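Local coordinates for protein peptidoglycan D,D-transpeptidase FtsI (Burkholderia pseudomallei, PDB 6HZI) that probably cross-links peptidoglycan strands as the D,D-transpeptidase penicillin-binding protein 3 of the cell-division machinery, at residues A36-V41 against V46-N51. Numbering follows the deposited sequence.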
loop_
_atom_site.group_PDB
_atom_site.type_symbol
_atom_site.label_atom_id
_atom_site.label_comp_id
_atom_site.label_asym_id
_atom_site.label_seq_id
_atom_site.Cartn_x
_atom_site.Cartn_y
_atom_site.Cartn_z
ATOM N N ALA A 36 1.977 -11.449 -4.460
ATOM C CA ALA A 36 2.971 -10.382 -4.625
ATOM C C ALA A 36 3.054 -9.952 -6.094
ATOM O O ALA A 36 2.724 -10.760 -6.978
ATOM C CB ALA A 36 4.280 -10.860 -4.058
ATOM N N MET A 37 3.457 -8.701 -6.331
ATOM C CA MET A 37 3.592 -8.154 -7.694
ATOM C C MET A 37 4.522 -6.936 -7.693
ATOM O O MET A 37 4.655 -6.282 -6.641
ATOM C CB MET A 37 2.206 -7.793 -8.263
ATOM C CG MET A 37 1.570 -6.545 -7.686
ATOM S SD MET A 37 -0.075 -6.226 -8.335
ATOM C CE MET A 37 0.316 -5.665 -9.997
ATOM N N VAL A 38 5.125 -6.669 -8.850
ATOM C CA VAL A 38 6.067 -5.553 -9.091
ATOM C C VAL A 38 5.554 -4.813 -10.296
ATOM O O VAL A 38 5.251 -5.487 -11.300
ATOM C CB VAL A 38 7.503 -6.047 -9.314
ATOM C CG1 VAL A 38 8.476 -4.878 -9.408
ATOM C CG2 VAL A 38 7.930 -6.978 -8.171
ATOM N N ILE A 39 5.472 -3.496 -10.158
ATOM C CA ILE A 39 5.072 -2.518 -11.205
ATOM C C ILE A 39 6.254 -1.595 -11.485
ATOM O O ILE A 39 6.862 -1.056 -10.516
ATOM C CB ILE A 39 3.876 -1.702 -10.720
ATOM C CG1 ILE A 39 2.739 -2.635 -10.295
ATOM C CG2 ILE A 39 3.481 -0.727 -11.801
ATOM C CD1 ILE A 39 1.418 -1.946 -9.948
ATOM N N ASP A 40 6.561 -1.403 -12.765
ATOM C CA ASP A 40 7.543 -0.395 -13.207
ATOM C C ASP A 40 6.846 0.955 -13.110
ATOM O O ASP A 40 5.780 1.127 -13.719
ATOM C CB ASP A 40 8.002 -0.648 -14.642
ATOM C CG ASP A 40 8.907 0.441 -15.170
ATOM O OD1 ASP A 40 10.048 0.466 -14.741
ATOM O OD2 ASP A 40 8.451 1.241 -15.998
ATOM N N VAL A 41 7.433 1.877 -12.379
ATOM C CA VAL A 41 6.792 3.176 -12.073
ATOM C C VAL A 41 6.691 4.013 -13.336
ATOM O O VAL A 41 5.663 4.665 -13.432
ATOM C CB VAL A 41 7.554 3.918 -10.969
ATOM C CG1 VAL A 41 7.062 5.352 -10.839
ATOM C CG2 VAL A 41 7.425 3.148 -9.654
ATOM N N VAL A 46 3.469 -4.253 -15.432
ATOM C CA VAL A 46 3.615 -5.300 -14.395
ATOM C C VAL A 46 4.862 -6.134 -14.728
ATOM O O VAL A 46 4.860 -6.825 -15.784
ATOM C CB VAL A 46 2.356 -6.170 -14.340
ATOM C CG1 VAL A 46 2.483 -7.320 -13.340
ATOM C CG2 VAL A 46 1.110 -5.345 -14.063
ATOM N N LEU A 47 5.884 -6.097 -13.862
ATOM C CA LEU A 47 7.136 -6.877 -14.062
ATOM C C LEU A 47 6.939 -8.275 -13.461
ATOM O O LEU A 47 7.577 -9.227 -13.946
ATOM C CB LEU A 47 8.349 -6.154 -13.451
ATOM C CG LEU A 47 8.574 -4.728 -13.959
ATOM C CD1 LEU A 47 9.824 -4.087 -13.327
ATOM C CD2 LEU A 47 8.681 -4.777 -15.463
ATOM N N SER A 48 6.052 -8.422 -12.474
ATOM C CA SER A 48 5.790 -9.753 -11.902
ATOM C C SER A 48 4.412 -9.756 -11.302
ATOM O O SER A 48 3.896 -8.684 -10.924
ATOM C CB SER A 48 6.812 -10.177 -10.868
ATOM O OG SER A 48 6.724 -9.361 -9.697
ATOM N N LEU A 49 3.861 -10.954 -11.222
ATOM C CA LEU A 49 2.490 -11.151 -10.739
ATOM C C LEU A 49 2.420 -12.598 -10.277
ATOM O O LEU A 49 2.550 -13.494 -11.121
ATOM C CB LEU A 49 1.496 -10.806 -11.851
ATOM C CG LEU A 49 0.027 -10.852 -11.418
ATOM C CD1 LEU A 49 -0.325 -9.679 -10.538
ATOM C CD2 LEU A 49 -0.879 -10.857 -12.622
ATOM N N VAL A 50 2.327 -12.785 -8.964
ATOM C CA VAL A 50 2.581 -14.093 -8.340
ATOM C C VAL A 50 1.543 -14.338 -7.256
ATOM O O VAL A 50 1.289 -13.469 -6.420
ATOM C CB VAL A 50 4.028 -14.174 -7.819
ATOM C CG1 VAL A 50 4.220 -15.414 -6.971
ATOM C CG2 VAL A 50 5.028 -14.166 -8.972
ATOM N N ASN A 51 0.959 -15.522 -7.310
ATOM C CA ASN A 51 0.134 -16.080 -6.224
ATOM C C ASN A 51 0.721 -17.435 -5.802
ATOM O O ASN A 51 0.950 -18.243 -6.650
ATOM C CB ASN A 51 -1.291 -16.268 -6.688
ATOM C CG ASN A 51 -1.909 -15.017 -7.270
ATOM O OD1 ASN A 51 -2.692 -14.366 -6.578
ATOM N ND2 ASN A 51 -1.704 -14.756 -8.556
#
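With chi1 at 74°, M37 sets CG between its own backbone N and carbonyl carbon, and a bend at chi3 (-73°) swings the methyl round beside the neighbouring strand. M37 CE ends 4.2 Å from V46 CG2, the two side chains crossing at about a right angle. L49 lies alongside M37 and points the same way; its CD1 packs 3.9 Å from M37 CB. On the other face of the sheet S48 takes a similar torsion (chi1 67°), which turns S48 OG in over V38, 3.1 Å from V38 CG2; the hydroxyl itself is hydrogen-bonded to T18 of helix 12-28.

The backbones run antiparallel. A36 and V50 exchange two hydrogen bonds, A36 N to V50 O and V50 N to A36 O, each 2.9 Å long. Further along, V38 N reaches S48 O from above the carbonyl plane rather than on a lone pair. There the register slips by one residue: L47 and S48 both face V38, a classic beta bulge, and V38 O accepts both amides, from L47 N at 2.7 Å and from S48 N at 3.3 Å. V46 CA-H adds a weaker contact to the same oxygen. Beside the bulge, L47 CD1 lies 4.1 Å from D40 CB.

This hairpin forms one margin of the antiparallel sheet of the penicillin-binding transpeptidase fold: strand 46-52 is outermost, while 33-40 is bonded on its far side to 290-297. Helix 187-198 covers the M37 and I39 face, and helix 12-28 packs against S48 and V50 on the other. The short and long bonds to V38 O are consistent with pairing carried on through the slip, and apolar side chains occupy both faces, the S48 hydroxyl being the polar exception beside A36, V38 and V50.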